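Local coordinates for protein probable acetyltransferase (Pseudomonas aeruginosa PAO1, PDB 2EUI) that is of unknown specific function but, as a dimeric member of the GNAT family, probably transfers an acyl group to an acceptor not yet identified, at residues 12-17 / 36-41; 82-87 / 128-133; 59-64 / 93-98. All blocks are in the same frame, centred on the assembly; numbering follows the deposited sequence.

Contact 1. Residues 12-17 / 36-41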
loop_
_atom_site.group_PDB
_atom_site.type_symbol
_atom_site.label_atom_id
_atom_site.label_comp_id
_atom_site.label_asym_id
_atom_site.label_seq_id
_atom_site.Cartn_x
_atom_site.Cartn_y
_atom_site.Cartn_z
ATOM N N ASP A 12 -4.494 -22.025 -10.190
ATOM C CA ASP A 12 -3.709 -23.252 -10.107
ATOM C C ASP A 12 -2.379 -23.170 -10.838
ATOM O O ASP A 12 -1.415 -23.840 -10.459
ATOM C CB ASP A 12 -4.503 -24.448 -10.637
ATOM C CG ASP A 12 -5.621 -24.871 -9.698
ATOM O OD1 ASP A 12 -5.385 -24.937 -8.468
ATOM O OD2 ASP A 12 -6.737 -25.146 -10.192
ATOM N N LEU A 13 -2.321 -22.350 -11.881
ATOM C CA LEU A 13 -1.089 -22.210 -12.643
ATOM C C LEU A 13 -0.087 -21.329 -11.900
ATOM O O LEU A 13 1.121 -21.572 -11.942
ATOM C CB LEU A 13 -1.378 -21.611 -14.024
ATOM C CG LEU A 13 -0.118 -21.427 -14.875
ATOM C CD1 LEU A 13 0.535 -22.779 -15.119
ATOM C CD2 LEU A 13 -0.458 -20.764 -16.185
ATOM N N LEU A 14 -0.611 -20.326 -11.200
ATOM C CA LEU A 14 0.198 -19.361 -10.465
ATOM C C LEU A 14 0.508 -19.724 -9.016
ATOM O O LEU A 14 1.535 -19.302 -8.476
ATOM C CB LEU A 14 -0.492 -17.992 -10.520
ATOM C CG LEU A 14 0.063 -16.855 -9.670
ATOM C CD1 LEU A 14 1.447 -16.470 -10.177
ATOM C CD2 LEU A 14 -0.904 -15.679 -9.711
ATOM N N ALA A 15 -0.371 -20.499 -8.385
ATOM C CA ALA A 15 -0.171 -20.900 -6.994
ATOM C C ALA A 15 1.215 -21.504 -6.736
ATOM O O ALA A 15 1.952 -21.046 -5.864
ATOM C CB ALA A 15 -1.239 -21.873 -6.588
ATOM N N PRO A 16 1.594 -22.539 -7.495
ATOM C CA PRO A 16 2.914 -23.125 -7.261
ATOM C C PRO A 16 4.079 -22.153 -7.461
ATOM O O PRO A 16 5.079 -22.206 -6.732
ATOM C CB PRO A 16 2.939 -24.312 -8.225
ATOM C CG PRO A 16 2.030 -23.872 -9.324
ATOM C CD PRO A 16 0.890 -23.240 -8.582
ATOM N N LEU A 17 3.956 -21.262 -8.439
ATOM C CA LEU A 17 5.027 -20.300 -8.681
ATOM C C LEU A 17 5.062 -19.224 -7.601
ATOM O O LEU A 17 6.111 -18.641 -7.338
ATOM C CB LEU A 17 4.873 -19.632 -10.047
ATOM C CG LEU A 17 6.152 -18.872 -10.407
ATOM C CD1 LEU A 17 7.315 -19.864 -10.461
ATOM C CD2 LEU A 17 5.987 -18.157 -11.739
ATOM N N LYS A 36 -4.638 -19.793 -0.814
ATOM C CA LYS A 36 -5.813 -19.130 -0.250
ATOM C C LYS A 36 -5.664 -17.611 -0.323
ATOM O O LYS A 36 -6.628 -16.906 -0.621
ATOM C CB LYS A 36 -6.044 -19.571 1.200
ATOM C CG LYS A 36 -7.333 -19.022 1.790
ATOM C CD LYS A 36 -8.470 -19.122 0.762
ATOM C CE LYS A 36 -9.775 -18.481 1.236
ATOM N NZ LYS A 36 -10.859 -18.580 0.200
ATOM N N PHE A 37 -4.452 -17.122 -0.058
ATOM C CA PHE A 37 -4.138 -15.692 -0.110
ATOM C C PHE A 37 -4.410 -15.125 -1.509
ATOM O O PHE A 37 -5.083 -14.097 -1.655
ATOM C CB PHE A 37 -2.662 -15.459 0.256
ATOM C CG PHE A 37 -2.242 -14.019 0.194
ATOM C CD1 PHE A 37 -2.617 -13.126 1.186
ATOM C CD2 PHE A 37 -1.501 -13.544 -0.885
ATOM C CE1 PHE A 37 -2.265 -11.773 1.110
ATOM C CE2 PHE A 37 -1.144 -12.203 -0.974
ATOM C CZ PHE A 37 -1.527 -11.312 0.026
ATOM N N LEU A 38 -3.880 -15.804 -2.524
ATOM C CA LEU A 38 -4.048 -15.407 -3.917
ATOM C C LEU A 38 -5.501 -15.454 -4.370
ATOM O O LEU A 38 -5.910 -14.708 -5.255
ATOM C CB LEU A 38 -3.232 -16.315 -4.828
ATOM C CG LEU A 38 -1.713 -16.247 -4.736
ATOM C CD1 LEU A 38 -1.123 -17.254 -5.717
ATOM C CD2 LEU A 38 -1.246 -14.837 -5.033
ATOM N N GLU A 39 -6.281 -16.339 -3.771
ATOM C CA GLU A 39 -7.671 -16.444 -4.149
ATOM C C GLU A 39 -8.374 -15.157 -3.736
ATOM O O GLU A 39 -9.009 -14.502 -4.556
ATOM C CB GLU A 39 -8.317 -17.645 -3.466
ATOM C CG GLU A 39 -9.294 -18.396 -4.346
ATOM C CD GLU A 39 -10.216 -19.291 -3.539
ATOM O OE1 GLU A 39 -9.701 -20.023 -2.662
ATOM O OE2 GLU A 39 -11.448 -19.261 -3.784
ATOM N N LYS A 40 -8.245 -14.784 -2.468
ATOM C CA LYS A 40 -8.876 -13.570 -1.975
ATOM C C LYS A 40 -8.532 -12.382 -2.845
ATOM O O LYS A 40 -9.396 -11.563 -3.146
ATOM C CB LYS A 40 -8.442 -13.281 -0.547
ATOM C CG LYS A 40 -8.960 -14.271 0.450
ATOM C CD LYS A 40 -8.680 -13.781 1.841
ATOM C CE LYS A 40 -9.183 -14.770 2.871
ATOM N NZ LYS A 40 -8.957 -14.256 4.243
ATOM N N ARG A 41 -7.271 -12.295 -3.254
ATOM C CA ARG A 41 -6.811 -11.191 -4.091
ATOM C C ARG A 41 -7.393 -11.257 -5.491
ATOM O O ARG A 41 -7.908 -10.257 -5.995
ATOM C CB ARG A 41 -5.278 -11.169 -4.142
ATOM C CG ARG A 41 -4.683 -9.896 -3.546
ATOM C CD ARG A 41 -5.368 -9.522 -2.237
ATOM N NE ARG A 41 -4.934 -10.395 -1.159
ATOM C CZ ARG A 41 -5.628 -10.633 -0.050
ATOM N NH1 ARG A 41 -6.815 -10.074 0.149
ATOM N NH2 ARG A 41 -5.121 -11.431 0.874
#
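Leu38 meets Leu14 and Ala15 through one methyl group, and between 12-17 and 36-41 the contact is purely apolar. CD1 of Leu38 lies 4.1 Å from CG of Leu14 and 4.0 Å from CA of Ala15, so it rests on both a side-chain branch point and the helix backbone. Its chi2 of 179° extends the chain so that CD1 leads toward the neighbouring helix. The leucines meet almost perpendicularly. Ala15 suits its place because a single methyl leaves the backbone accessible to Leu38; the CA atoms of Ala15 and Leu38 are 7.4 Å apart.

Helices 11-24 and 31-44 are the first two of the GNAT fold; helix 11-24 packs on one face of the central sheet, and helix 31-44 lies against helix 11-24. Leu14 reaches that sheet too, touching Ile49, Leu51, Leu60 and Phe63; its branching suits a position shared by three structural elements.

Ionic interactions lie around this buried core. Within helix 31-44, Lys36 NZ and Glu39 OE1 form a weak salt bridge of 3.4 Å, while Glu39 OE2 pairs with Arg43. Asp12 links the two helices through a salt bridge to Arg35. Arg41 pairs with Glu46 and makes a cation-pi contact with Phe70 of the second subunit.

Contact 2. Residues 82-87 / 128-133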
loop_
_atom_site.group_PDB
_atom_site.type_symbol
_atom_site.label_atom_id
_atom_site.label_comp_id
_atom_site.label_asym_id
_atom_site.label_seq_id
_atom_site.Cartn_x
_atom_site.Cartn_y
_atom_site.Cartn_z
ATOM N N ASN A 82 4.598 -4.871 -4.986
ATOM C CA ASN A 82 5.089 -5.773 -3.952
ATOM C C ASN A 82 5.947 -6.920 -4.466
ATOM O O ASN A 82 7.046 -7.138 -3.952
ATOM C CB ASN A 82 3.919 -6.370 -3.158
ATOM C CG ASN A 82 4.373 -7.410 -2.141
ATOM O OD1 ASN A 82 3.572 -8.199 -1.636
ATOM N ND2 ASN A 82 5.665 -7.411 -1.833
ATOM N N ASP A 83 5.435 -7.643 -5.466
ATOM C CA ASP A 83 6.126 -8.811 -6.016
ATOM C C ASP A 83 6.488 -8.778 -7.492
ATOM O O ASP A 83 5.761 -8.254 -8.337
ATOM C CB ASP A 83 5.298 -10.087 -5.810
ATOM C CG ASP A 83 4.489 -10.070 -4.537
ATOM O OD1 ASP A 83 5.096 -10.032 -3.442
ATOM O OD2 ASP A 83 3.237 -10.101 -4.640
ATOM N N ILE A 84 7.625 -9.388 -7.782
ATOM C CA ILE A 84 8.140 -9.528 -9.129
ATOM C C ILE A 84 8.965 -10.807 -8.996
ATOM O O ILE A 84 9.682 -10.988 -8.017
ATOM C CB ILE A 84 8.996 -8.283 -9.560
ATOM C CG1 ILE A 84 9.614 -8.528 -10.932
ATOM C CG2 ILE A 84 10.078 -7.977 -8.540
ATOM C CD1 ILE A 84 8.613 -8.578 -12.055
ATOM N N TYR A 85 8.831 -11.727 -9.939
ATOM C CA TYR A 85 9.580 -12.976 -9.831
ATOM C C TYR A 85 9.593 -13.837 -11.078
ATOM O O TYR A 85 8.579 -14.003 -11.761
ATOM C CB TYR A 85 9.031 -13.808 -8.675
ATOM C CG TYR A 85 9.761 -15.112 -8.446
ATOM C CD1 TYR A 85 10.983 -15.138 -7.771
ATOM C CD2 TYR A 85 9.227 -16.321 -8.891
ATOM C CE1 TYR A 85 11.651 -16.339 -7.541
ATOM C CE2 TYR A 85 9.889 -17.525 -8.665
ATOM C CZ TYR A 85 11.096 -17.526 -7.992
ATOM O OH TYR A 85 11.763 -18.702 -7.773
ATOM N N VAL A 86 10.758 -14.402 -11.356
ATOM C CA VAL A 86 10.920 -15.269 -12.514
ATOM C C VAL A 86 11.323 -16.659 -12.038
ATOM O O VAL A 86 11.974 -16.799 -11.014
ATOM C CB VAL A 86 12.006 -14.731 -13.466
ATOM C CG1 VAL A 86 12.086 -15.610 -14.698
ATOM C CG2 VAL A 86 11.696 -13.289 -13.855
ATOM N N ALA A 87 10.920 -17.687 -12.773
ATOM C CA ALA A 87 11.274 -19.055 -12.411
ATOM C C ALA A 87 12.704 -19.361 -12.895
ATOM O O ALA A 87 13.177 -18.777 -13.875
ATOM C CB ALA A 87 10.277 -20.030 -13.035
ATOM N N LYS A 128 18.555 -3.927 -6.987
ATOM C CA LYS A 128 19.261 -3.494 -8.184
ATOM C C LYS A 128 18.285 -3.409 -9.360
ATOM O O LYS A 128 18.254 -2.418 -10.088
ATOM C CB LYS A 128 20.390 -4.472 -8.511
ATOM C CG LYS A 128 21.441 -3.900 -9.462
ATOM C CD LYS A 128 22.009 -4.959 -10.407
ATOM C CE LYS A 128 20.976 -5.367 -11.451
ATOM N NZ LYS A 128 20.558 -4.185 -12.261
ATOM N N VAL A 129 17.496 -4.462 -9.536
ATOM C CA VAL A 129 16.507 -4.525 -10.602
ATOM C C VAL A 129 15.560 -3.333 -10.508
ATOM O O VAL A 129 15.270 -2.682 -11.511
ATOM C CB VAL A 129 15.686 -5.812 -10.503
ATOM C CG1 VAL A 129 14.618 -5.841 -11.586
ATOM C CG2 VAL A 129 16.604 -7.007 -10.608
ATOM N N TYR A 130 15.082 -3.048 -9.301
ATOM C CA TYR A 130 14.174 -1.922 -9.089
ATOM C C TYR A 130 14.803 -0.599 -9.512
ATOM O O TYR A 130 14.170 0.213 -10.192
ATOM C CB TYR A 130 13.751 -1.833 -7.608
ATOM C CG TYR A 130 12.706 -2.846 -7.222
ATOM C CD1 TYR A 130 11.579 -3.030 -8.015
ATOM C CD2 TYR A 130 12.840 -3.623 -6.075
ATOM C CE1 TYR A 130 10.617 -3.954 -7.685
ATOM C CE2 TYR A 130 11.875 -4.559 -5.732
ATOM C CZ TYR A 130 10.764 -4.716 -6.545
ATOM O OH TYR A 130 9.776 -5.619 -6.228
ATOM N N GLU A 131 16.048 -0.387 -9.092
ATOM C CA GLU A 131 16.775 0.833 -9.411
ATOM C C GLU A 131 16.968 1.003 -10.914
ATOM O O GLU A 131 16.910 2.122 -11.445
ATOM C CB GLU A 131 18.123 0.830 -8.686
ATOM C CG GLU A 131 17.957 1.049 -7.180
ATOM C CD GLU A 131 19.247 0.928 -6.382
ATOM O OE1 GLU A 131 20.243 1.614 -6.711
ATOM O OE2 GLU A 131 19.256 0.149 -5.405
ATOM N N SER A 132 17.160 -0.122 -11.594
ATOM C CA SER A 132 17.372 -0.127 -13.029
ATOM C C SER A 132 16.097 0.139 -13.824
ATOM O O SER A 132 16.137 0.213 -15.049
ATOM C CB SER A 132 17.960 -1.465 -13.467
ATOM O OG SER A 132 16.975 -2.476 -13.414
ATOM N N ILE A 133 14.962 0.272 -13.154
ATOM C CA ILE A 133 13.736 0.541 -13.883
ATOM C C ILE A 133 13.119 1.854 -13.435
ATOM O O ILE A 133 11.939 2.112 -13.678
ATOM C CB ILE A 133 12.705 -0.594 -13.715
ATOM C CG1 ILE A 133 12.200 -0.651 -12.276
ATOM C CG2 ILE A 133 13.345 -1.934 -14.089
ATOM C CD1 ILE A 133 11.117 -1.689 -12.074
#
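This is a strand-to-helix contact in which Tyr130, near the end of helix 124-131, reaches Ile84 on strand 76-86. The ring comes in obliquely to the isoleucine, and the two side chains run past one another in opposite senses. Ile84 uses its CG2 methyl, which sits by the hydroxyl end of the ring, 3.3 Å from Tyr130 OH and 3.9 Å from Tyr130 CZ. With CG1 anti to the backbone N (chi1 175°), the longer branch leads away from the tyrosine; Ile84 also touches Leu99 and Leu100 of helix 92-109. A beta-branched residue suits this place because it serves two helices at once.

The hydroxyl end of Tyr130 passes beside the strand where it is irregular: Asn82 and Asp83 both face Gln65 in a classic beta bulge. Such a bulge on this strand is a hallmark of GNAT enzymes, where it helps splay the strand from its parallel neighbour and open the acetyl-CoA groove. The side chains of Asn82 and Asp83 both hydrogen-bond to Ser72 of the second subunit. At the helix end, Ser132 OG donates to Val129 O (2.6 Å), tilted 26° from the carbonyl plane, giving that carbonyl a partner as the helix stops.

Tyr130 OH remains 3.9 Å from Asn82 O, without a hydrogen bond between them. The ring is therefore positioned against this strand by van der Waals packing, and its polar end is not tied down by the bulge.

Contact 3. Residues 59-64 / 93-98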
loop_
_atom_site.group_PDB
_atom_site.type_symbol
_atom_site.label_atom_id
_atom_site.label_comp_id
_atom_site.label_asym_id
_atom_site.label_seq_id
_atom_site.Cartn_x
_atom_site.Cartn_y
_atom_site.Cartn_z
ATOM N N ARG A 59 2.674 -21.901 -19.909
ATOM C CA ARG A 59 3.577 -22.201 -18.815
ATOM C C ARG A 59 4.102 -20.879 -18.250
ATOM O O ARG A 59 4.674 -20.049 -18.948
ATOM C CB ARG A 59 4.694 -23.153 -19.268
ATOM C CG ARG A 59 6.024 -22.546 -19.593
ATOM C CD ARG A 59 7.124 -23.585 -19.361
ATOM N NE ARG A 59 8.462 -23.004 -19.438
ATOM C CZ ARG A 59 9.024 -22.607 -20.571
ATOM N NH1 ARG A 59 8.360 -22.738 -21.719
ATOM N NH2 ARG A 59 10.239 -22.070 -20.555
ATOM N N LEU A 60 3.843 -20.685 -16.968
ATOM C CA LEU A 60 4.226 -19.482 -16.253
ATOM C C LEU A 60 5.750 -19.308 -16.120
ATOM O O LEU A 60 6.415 -20.061 -15.403
ATOM C CB LEU A 60 3.559 -19.531 -14.879
ATOM C CG LEU A 60 3.370 -18.270 -14.049
ATOM C CD1 LEU A 60 2.605 -17.210 -14.852
ATOM C CD2 LEU A 60 2.620 -18.659 -12.776
ATOM N N LEU A 61 6.292 -18.301 -16.805
ATOM C CA LEU A 61 7.731 -18.028 -16.782
ATOM C C LEU A 61 8.050 -17.080 -15.649
ATOM O O LEU A 61 9.173 -17.038 -15.138
ATOM C CB LEU A 61 8.169 -17.401 -18.106
ATOM C CG LEU A 61 7.720 -18.148 -19.372
ATOM C CD1 LEU A 61 7.800 -17.215 -20.548
ATOM C CD2 LEU A 61 8.571 -19.393 -19.593
ATOM N N GLY A 62 7.045 -16.308 -15.262
ATOM C CA GLY A 62 7.231 -15.361 -14.183
ATOM C C GLY A 62 5.941 -14.608 -13.924
ATOM O O GLY A 62 4.964 -14.747 -14.666
ATOM N N PHE A 63 5.920 -13.811 -12.867
ATOM C CA PHE A 63 4.720 -13.069 -12.581
ATOM C C PHE A 63 5.034 -11.791 -11.820
ATOM O O PHE A 63 6.118 -11.619 -11.271
ATOM C CB PHE A 63 3.744 -13.943 -11.794
ATOM C CG PHE A 63 4.131 -14.126 -10.368
ATOM C CD1 PHE A 63 3.757 -13.194 -9.409
ATOM C CD2 PHE A 63 4.932 -15.190 -9.988
ATOM C CE1 PHE A 63 4.182 -13.320 -8.096
ATOM C CE2 PHE A 63 5.361 -15.320 -8.669
ATOM C CZ PHE A 63 4.987 -14.387 -7.726
ATOM N N CYS A 64 4.054 -10.905 -11.783
ATOM C CA CYS A 64 4.201 -9.624 -11.118
ATOM C C CYS A 64 2.911 -9.259 -10.362
ATOM O O CYS A 64 1.815 -9.627 -10.780
ATOM C CB CYS A 64 4.536 -8.582 -12.193
ATOM S SG CYS A 64 4.464 -6.898 -11.666
ATOM N N GLN A 93 16.163 -11.537 -15.996
ATOM C CA GLN A 93 16.082 -10.230 -16.651
ATOM C C GLN A 93 15.106 -10.114 -17.825
ATOM O O GLN A 93 14.192 -9.283 -17.792
ATOM C CB GLN A 93 17.480 -9.789 -17.090
ATOM C CG GLN A 93 17.518 -8.428 -17.771
ATOM C CD GLN A 93 18.851 -7.722 -17.575
ATOM O OE1 GLN A 93 19.916 -8.352 -17.620
ATOM N NE2 GLN A 93 18.800 -6.407 -17.362
ATOM N N LEU A 94 15.302 -10.922 -18.862
ATOM C CA LEU A 94 14.412 -10.887 -20.018
ATOM C C LEU A 94 12.920 -10.843 -19.624
ATOM O O LEU A 94 12.156 -10.020 -20.138
ATOM C CB LEU A 94 14.676 -12.105 -20.905
ATOM C CG LEU A 94 13.675 -12.339 -22.039
ATOM C CD1 LEU A 94 13.585 -11.094 -22.908
ATOM C CD2 LEU A 94 14.109 -13.543 -22.865
ATOM N N VAL A 95 12.519 -11.724 -18.708
ATOM C CA VAL A 95 11.130 -11.813 -18.255
ATOM C C VAL A 95 10.747 -10.770 -17.212
ATOM O O VAL A 95 9.653 -10.189 -17.275
ATOM C CB VAL A 95 10.819 -13.233 -17.702
ATOM C CG1 VAL A 95 9.526 -13.224 -16.878
ATOM C CG2 VAL A 95 10.683 -14.207 -18.868
ATOM N N ALA A 96 11.632 -10.544 -16.244
ATOM C CA ALA A 96 11.374 -9.554 -15.206
ATOM C C ALA A 96 11.029 -8.240 -15.902
ATOM O O ALA A 96 10.095 -7.543 -15.508
ATOM C CB ALA A 96 12.606 -9.380 -14.335
ATOM N N ASP A 97 11.779 -7.928 -16.955
ATOM C CA ASP A 97 11.593 -6.703 -17.733
ATOM C C ASP A 97 10.210 -6.527 -18.337
ATOM O O ASP A 97 9.497 -5.581 -18.000
ATOM C CB ASP A 97 12.624 -6.634 -18.854
ATOM C CG ASP A 97 13.823 -5.790 -18.488
ATOM O OD1 ASP A 97 14.470 -6.079 -17.455
ATOM O OD2 ASP A 97 14.116 -4.837 -19.246
ATOM N N HIS A 98 9.843 -7.422 -19.248
ATOM C CA HIS A 98 8.546 -7.344 -19.896
ATOM C C HIS A 98 7.452 -7.112 -18.880
ATOM O O HIS A 98 6.521 -6.351 -19.125
ATOM C CB HIS A 98 8.263 -8.625 -20.672
ATOM C CG HIS A 98 9.083 -8.767 -21.913
ATOM N ND1 HIS A 98 8.974 -7.897 -22.977
ATOM C CD2 HIS A 98 10.034 -9.668 -22.257
ATOM C CE1 HIS A 98 9.822 -8.255 -23.923
ATOM N NE2 HIS A 98 10.476 -9.328 -23.512
#
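No flat group takes part where Val95 meets Leu61 and Gly62. The guanidinium of Arg59 lies beside the contact: CD2 of Leu61 sits over one of its faces, offset toward the rim, and this aliphatic cover comes from its own segment, two residues on.

Across the segments the contact consists of two methyl groups of one valine. CG2 of Val95 is 4.1 Å from CB of Leu61, and CG1 is 4.1 Å from CA of Gly62. With CG1 anti to the backbone N (chi1 164°), the two branches spread over consecutive strand residues. That a single valine can reach both follows from the backbone: Leu61 and Gly62 each hydrogen-bond to Ala52, and the helix-like torsions of Leu61 (-90°/-25°) fit the side chain of Leu61 facing the same helix as the bare CA of Gly62. Glycine suits the spot because that bare CA can take the valine methyl directly, with the CA atoms of Gly62 and Val95 6.7 Å apart.

Helix 92-109 forms the crossover of a beta-alpha-beta unit, joining strand 76-86 to the parallel strand 112-120. In GNAT relatives the turn entering this helix binds the coenzyme A pyrophosphate; a comparable role here is possible, though the usual glycines of that turn are absent. Val95 also touches Ala52 and Val86, so it spans three strands.

With no hydrogen bond or charge pair between these segments, their association rests on close apolar fit, and the small residue beneath the valine probably helps the helix lie close to the sheet.

Overall arrangement
From the N terminus, contact 1 comes first and closes a short loop of 18 residues, pairing helices 11-24 and 31-44 before the other contacts open. The remaining two cross along the chain: 59-64 opens contact 3, 82-87 opens contact 2, 93-98 closes contact 3 and 128-133 closes contact 2. Their strands are neighbours in the sheet, joined by backbone hydrogen bonds such as Tyr85 with Phe63. Contacts 2 and 3 place helices 124-131 and 92-109 on one face of the sheet, while helix 11-24 lies on the opposite face, with helix 31-44 joined to it by contact 1. Leu17 meets Tyr85 and Leu60, linking helix 11-24 to both strands.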